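Local coordinates for 27kDa outer membrane protein (Silicibacter pomeroyi, PDB 3GYK) that probably acts as a thiol-disulfide oxidoreductase, the present chain comprising its DsbA-like thioredoxin domain, at residues 54-66 with 129-143. Numbering follows the deposited sequence.
Sequences VRLVYREWPILGE and HIAQSMALAQKLGFN
In this DsbA-like thioredoxin fold, the end of central-sheet strand 54-60 meets the 129-140 part of helix 124-140, whose axis crosses the strand at 99°, a worked example of helix side chains satisfying the peptide N-H and C=O of a strand's last residue, here Glu-60. Ser-133 OG is the hub: it donates to Glu-60 O at 2.8 Å, from above the carbonyl plane, and accepts from Arg-59 NE at 3.0 Å, lying in the guanidinium plane. One turn earlier, His-129 accepts the backbone N-H of Glu-60 at NE2, near the ring plane, while its ND1 bonds to Asn-13 O, fixing the ring's rotation. Bends at chi2 and chi3 fold the Arg-59 chain back so that its guanidinium lies flat on this imidazole, planes 14° apart, with Leu-136 CD1 over the other face; NH1 adds a salt bridge to Asp-11. A leucine in place of Arg-59 would probably leave Asp-11 without its charged mate and Ser-133 OG without its N-H donor. Beyond the strand, Trp-61 has CG anti to the backbone N (chi1 -171°), which lays the indole along the helix: CG of Met-134 (selenomethionine in the crystal) meets its edge, and Ala-137 CB makes a CH-pi contact 3.4 Å from the six-membered ring's centroid.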
loop_
_atom_site.group_PDB
_atom_site.type_symbol
_atom_site.label_atom_id
_atom_site.label_comp_id
_atom_site.label_asym_id
_atom_site.label_seq_id
_atom_site.Cartn_x
_atom_site.Cartn_y
_atom_site.Cartn_z
ATOM N N VAL A 54 6.978 -12.160 -7.051
ATOM C CA VAL A 54 6.711 -10.702 -7.034
ATOM C C VAL A 54 6.745 -10.247 -5.582
ATOM O O VAL A 54 6.117 -10.844 -4.696
ATOM C CB VAL A 54 5.336 -10.368 -7.663
ATOM C CG1 VAL A 54 4.915 -8.915 -7.353
ATOM C CG2 VAL A 54 5.372 -10.575 -9.205
ATOM N N ARG A 55 7.536 -9.222 -5.337
ATOM C CA ARG A 55 7.612 -8.535 -4.079
ATOM C C ARG A 55 6.737 -7.288 -4.180
ATOM O O ARG A 55 6.849 -6.545 -5.154
ATOM C CB ARG A 55 9.036 -8.060 -3.944
ATOM C CG ARG A 55 9.397 -7.439 -2.663
ATOM C CD ARG A 55 10.932 -7.522 -2.702
ATOM N NE ARG A 55 11.462 -6.899 -1.521
ATOM C CZ ARG A 55 11.697 -5.601 -1.421
ATOM N NH1 ARG A 55 11.500 -4.805 -2.469
ATOM N NH2 ARG A 55 12.155 -5.117 -0.271
ATOM N N LEU A 56 5.915 -7.031 -3.167
ATOM C CA LEU A 56 4.955 -5.917 -3.236
ATOM C C LEU A 56 5.183 -4.928 -2.097
ATOM O O LEU A 56 5.058 -5.299 -0.926
ATOM C CB LEU A 56 3.538 -6.472 -3.156
ATOM C CG LEU A 56 2.401 -5.469 -3.067
ATOM C CD1 LEU A 56 2.274 -4.782 -4.404
ATOM C CD2 LEU A 56 1.146 -6.230 -2.754
ATOM N N VAL A 57 5.519 -3.679 -2.442
ATOM C CA VAL A 57 5.895 -2.650 -1.453
ATOM C C VAL A 57 4.740 -1.642 -1.399
ATOM O O VAL A 57 4.261 -1.170 -2.441
ATOM C CB VAL A 57 7.246 -1.948 -1.804
ATOM C CG1 VAL A 57 7.439 -0.649 -0.964
ATOM C CG2 VAL A 57 8.427 -2.910 -1.577
ATOM N N TYR A 58 4.310 -1.295 -0.191
ATOM C CA TYR A 58 3.183 -0.371 -0.050
ATOM C C TYR A 58 3.586 1.019 0.411
ATOM O O TYR A 58 4.338 1.167 1.398
ATOM C CB TYR A 58 2.178 -0.957 0.939
ATOM C CG TYR A 58 1.212 -1.960 0.348
ATOM C CD1 TYR A 58 1.196 -2.252 -1.016
ATOM C CD2 TYR A 58 0.269 -2.560 1.152
ATOM C CE1 TYR A 58 0.247 -3.139 -1.559
ATOM C CE2 TYR A 58 -0.667 -3.449 0.624
ATOM C CZ TYR A 58 -0.679 -3.724 -0.725
ATOM O OH TYR A 58 -1.607 -4.608 -1.224
ATOM N N ARG A 59 3.067 2.037 -0.286
ATOM C CA ARG A 59 3.176 3.413 0.155
ATOM C C ARG A 59 1.756 3.903 0.489
ATOM O O ARG A 59 0.898 4.093 -0.411
ATOM C CB ARG A 59 3.747 4.329 -0.950
ATOM C CG ARG A 59 5.208 4.031 -1.406
ATOM C CD ARG A 59 6.235 3.891 -0.262
ATOM N NE ARG A 59 6.138 4.905 0.790
ATOM C CZ ARG A 59 7.087 5.093 1.705
ATOM N NH1 ARG A 59 8.225 4.360 1.638
ATOM N NH2 ARG A 59 6.895 5.959 2.711
ATOM N N GLU A 60 1.515 4.098 1.773
ATOM C CA GLU A 60 0.255 4.704 2.214
ATOM C C GLU A 60 0.350 6.165 1.858
ATOM O O GLU A 60 1.238 6.879 2.354
ATOM C CB GLU A 60 0.120 4.524 3.730
ATOM C CG GLU A 60 0.040 3.074 4.162
ATOM C CD GLU A 60 -1.426 2.587 4.272
ATOM O OE1 GLU A 60 -2.344 3.416 4.096
ATOM O OE2 GLU A 60 -1.638 1.386 4.561
ATOM N N TRP A 61 -0.560 6.617 0.989
ATOM C CA TRP A 61 -0.552 7.998 0.507
ATOM C C TRP A 61 -1.956 8.577 0.654
ATOM O O TRP A 61 -2.723 8.676 -0.320
ATOM C CB TRP A 61 -0.064 8.053 -0.951
ATOM C CG TRP A 61 0.172 9.444 -1.450
ATOM C CD1 TRP A 61 0.507 10.550 -0.700
ATOM C CD2 TRP A 61 0.076 9.898 -2.807
ATOM N NE1 TRP A 61 0.616 11.659 -1.510
ATOM C CE2 TRP A 61 0.367 11.286 -2.803
ATOM C CE3 TRP A 61 -0.209 9.261 -4.032
ATOM C CZ2 TRP A 61 0.345 12.065 -3.965
ATOM C CZ3 TRP A 61 -0.230 10.053 -5.200
ATOM C CH2 TRP A 61 0.048 11.417 -5.153
ATOM N N PRO A 62 -2.331 8.893 1.910
ATOM C CA PRO A 62 -3.677 9.420 2.164
ATOM C C PRO A 62 -3.816 10.860 1.616
ATOM O O PRO A 62 -3.110 11.773 2.063
ATOM C CB PRO A 62 -3.785 9.370 3.690
ATOM C CG PRO A 62 -2.324 9.524 4.176
ATOM C CD PRO A 62 -1.589 8.627 3.169
ATOM N N ILE A 63 -4.695 11.027 0.639
ATOM C CA ILE A 63 -4.861 12.310 -0.068
ATOM C C ILE A 63 -6.313 12.739 -0.199
ATOM O O ILE A 63 -6.583 13.827 -0.676
ATOM C CB ILE A 63 -4.150 12.295 -1.469
ATOM C CG1 ILE A 63 -4.687 11.160 -2.350
ATOM C CG2 ILE A 63 -2.596 12.193 -1.289
ATOM C CD1 ILE A 63 -4.158 11.156 -3.823
ATOM N N LEU A 64 -7.246 11.897 0.238
ATOM C CA LEU A 64 -8.673 12.166 0.035
ATOM C C LEU A 64 -9.357 12.584 1.331
ATOM O O LEU A 64 -10.582 12.515 1.444
ATOM C CB LEU A 64 -9.379 10.945 -0.592
ATOM C CG LEU A 64 -8.850 10.520 -1.963
ATOM C CD1 LEU A 64 -9.637 9.345 -2.490
ATOM C CD2 LEU A 64 -8.951 11.695 -2.965
ATOM N N GLY A 65 -8.572 13.036 2.304
ATOM C CA GLY A 65 -9.133 13.779 3.430
ATOM C C GLY A 65 -8.845 13.169 4.791
ATOM O O GLY A 65 -7.974 12.293 4.931
ATOM N N GLU A 66 -9.590 13.622 5.797
ATOM C CA GLU A 66 -9.301 13.231 7.181
ATOM C C GLU A 66 -9.583 11.752 7.454
ATOM O O GLU A 66 -8.867 11.122 8.233
ATOM C CB GLU A 66 -10.074 14.129 8.152
ATOM C CG GLU A 66 -9.611 15.578 8.083
ATOM C CD GLU A 66 -10.476 16.517 8.897
ATOM O OE1 GLU A 66 -10.829 16.164 10.051
ATOM O OE2 GLU A 66 -10.797 17.613 8.384
ATOM N N HIS A 129 6.409 7.782 7.573
ATOM C CA HIS A 129 6.013 7.014 6.368
ATOM C C HIS A 129 5.159 7.875 5.433
ATOM O O HIS A 129 5.414 7.988 4.233
ATOM C CB HIS A 129 5.250 5.745 6.723
ATOM C CG HIS A 129 4.739 5.001 5.525
ATOM N ND1 HIS A 129 5.357 3.869 5.040
ATOM C CD2 HIS A 129 3.703 5.257 4.681
ATOM C CE1 HIS A 129 4.703 3.439 3.968
ATOM N NE2 HIS A 129 3.708 4.273 3.721
ATOM N N ILE A 130 4.119 8.483 5.984
ATOM C CA ILE A 130 3.189 9.238 5.129
ATOM C C ILE A 130 3.890 10.415 4.463
ATOM O O ILE A 130 3.660 10.683 3.274
ATOM C CB ILE A 130 1.942 9.673 5.940
ATOM C CG1 ILE A 130 1.131 8.436 6.364
ATOM C CG2 ILE A 130 1.064 10.618 5.105
ATOM C CD1 ILE A 130 0.087 8.704 7.505
ATOM N N ALA A 131 4.756 11.110 5.195
ATOM C CA ALA A 131 5.501 12.222 4.619
ATOM C C ALA A 131 6.394 11.758 3.470
ATOM O O ALA A 131 6.529 12.458 2.454
ATOM C CB ALA A 131 6.351 12.918 5.682
ATOM N N GLN A 132 7.024 10.585 3.654
ATOM C CA GLN A 132 7.876 10.048 2.577
ATOM C C GLN A 132 7.040 9.593 1.385
ATOM O O GLN A 132 7.490 9.724 0.240
ATOM C CB GLN A 132 8.768 8.907 3.124
ATOM C CG GLN A 132 9.646 8.191 2.089
ATOM C CD GLN A 132 10.695 9.064 1.436
ATOM O OE1 GLN A 132 10.747 10.287 1.622
ATOM N NE2 GLN A 132 11.608 8.414 0.680
ATOM N N SER A 133 5.840 9.051 1.621
ATOM C CA SER A 133 4.969 8.710 0.483
ATOM C C SER A 133 4.664 9.958 -0.341
ATOM O O SER A 133 4.735 9.914 -1.580
ATOM C CB SER A 133 3.679 8.056 0.925
ATOM O OG SER A 133 3.904 6.801 1.557
HETATM N N MSE A 134 4.343 11.067 0.335
HETATM C CA MSE A 134 4.100 12.339 -0.388
HETATM C C MSE A 134 5.329 12.746 -1.211
HETATM O O MSE A 134 5.194 13.185 -2.351
HETATM C CB MSE A 134 3.699 13.479 0.568
HETATM C CG MSE A 134 2.488 13.049 1.367
HETATM SE SE MSE A 134 1.999 14.205 2.843
HETATM C CE MSE A 134 0.179 13.426 2.966
ATOM N N ALA A 135 6.518 12.643 -0.615
ATOM C CA ALA A 135 7.732 13.056 -1.294
ATOM C C ALA A 135 8.010 12.150 -2.496
ATOM O O ALA A 135 8.342 12.644 -3.581
ATOM C CB ALA A 135 8.944 13.089 -0.329
ATOM N N LEU A 136 7.855 10.842 -2.312
ATOM C CA LEU A 136 8.135 9.907 -3.424
ATOM C C LEU A 136 7.122 10.142 -4.558
ATOM O O LEU A 136 7.498 10.124 -5.739
ATOM C CB LEU A 136 8.068 8.445 -2.962
ATOM C CG LEU A 136 9.272 8.007 -2.096
ATOM C CD1 LEU A 136 8.952 6.676 -1.458
ATOM C CD2 LEU A 136 10.577 7.911 -2.913
ATOM N N ALA A 137 5.856 10.352 -4.185
ATOM C CA ALA A 137 4.827 10.602 -5.208
ATOM C C ALA A 137 5.209 11.829 -6.031
ATOM O O ALA A 137 5.119 11.790 -7.270
ATOM C CB ALA A 137 3.422 10.769 -4.582
ATOM N N GLN A 138 5.698 12.890 -5.378
ATOM C CA GLN A 138 6.047 14.099 -6.117
ATOM C C GLN A 138 7.227 13.814 -7.040
ATOM O O GLN A 138 7.237 14.256 -8.195
ATOM C CB GLN A 138 6.336 15.297 -5.202
ATOM C CG GLN A 138 6.813 16.554 -5.977
ATOM C CD GLN A 138 6.554 17.854 -5.259
ATOM O OE1 GLN A 138 5.535 18.017 -4.601
ATOM N NE2 GLN A 138 7.477 18.803 -5.395
ATOM N N LYS A 139 8.195 13.044 -6.541
ATOM C CA LYS A 139 9.421 12.759 -7.310
ATOM C C LYS A 139 9.062 12.003 -8.602
ATOM O O LYS A 139 9.634 12.291 -9.685
ATOM C CB LYS A 139 10.365 11.913 -6.446
ATOM C CG LYS A 139 11.712 11.540 -7.121
ATOM C CD LYS A 139 12.645 12.736 -7.187
ATOM C CE LYS A 139 13.993 12.374 -7.798
ATOM N NZ LYS A 139 14.612 13.553 -8.490
ATOM N N LEU A 140 8.102 11.091 -8.483
ATOM C CA LEU A 140 7.730 10.170 -9.590
ATOM C C LEU A 140 6.690 10.777 -10.537
ATOM O O LEU A 140 6.359 10.155 -11.538
ATOM C CB LEU A 140 7.229 8.838 -9.036
ATOM C CG LEU A 140 8.298 8.085 -8.223
ATOM C CD1 LEU A 140 7.669 6.868 -7.546
ATOM C CD2 LEU A 140 9.521 7.754 -9.106
ATOM N N GLY A 141 6.170 11.961 -10.192
ATOM C CA GLY A 141 5.141 12.643 -10.993
ATOM C C GLY A 141 3.731 12.060 -10.811
ATOM O O GLY A 141 2.886 12.217 -11.693
ATOM N N PHE A 142 3.458 11.395 -9.693
ATOM C CA PHE A 142 2.136 10.828 -9.461
ATOM C C PHE A 142 1.189 11.915 -8.966
ATOM O O PHE A 142 1.499 12.648 -7.992
ATOM C CB PHE A 142 2.187 9.692 -8.434
ATOM C CG PHE A 142 2.999 8.490 -8.881
ATOM C CD1 PHE A 142 3.286 8.258 -10.253
ATOM C CD2 PHE A 142 3.460 7.592 -7.935
ATOM C CE1 PHE A 142 4.015 7.130 -10.660
ATOM C CE2 PHE A 142 4.187 6.460 -8.328
ATOM C CZ PHE A 142 4.451 6.220 -9.696
ATOM N N ASN A 143 0.036 12.014 -9.620
ATOM C CA ASN A 143 -0.910 13.094 -9.320
ATOM C C ASN A 143 -2.036 12.590 -8.432
ATOM O O ASN A 143 -2.817 13.381 -7.945
ATOM C CB ASN A 143 -1.538 13.613 -10.630
ATOM C CG ASN A 143 -2.297 14.900 -10.436
ATOM O OD1 ASN A 143 -1.736 15.926 -10.035
ATOM N ND2 ASN A 143 -3.600 14.858 -10.721
#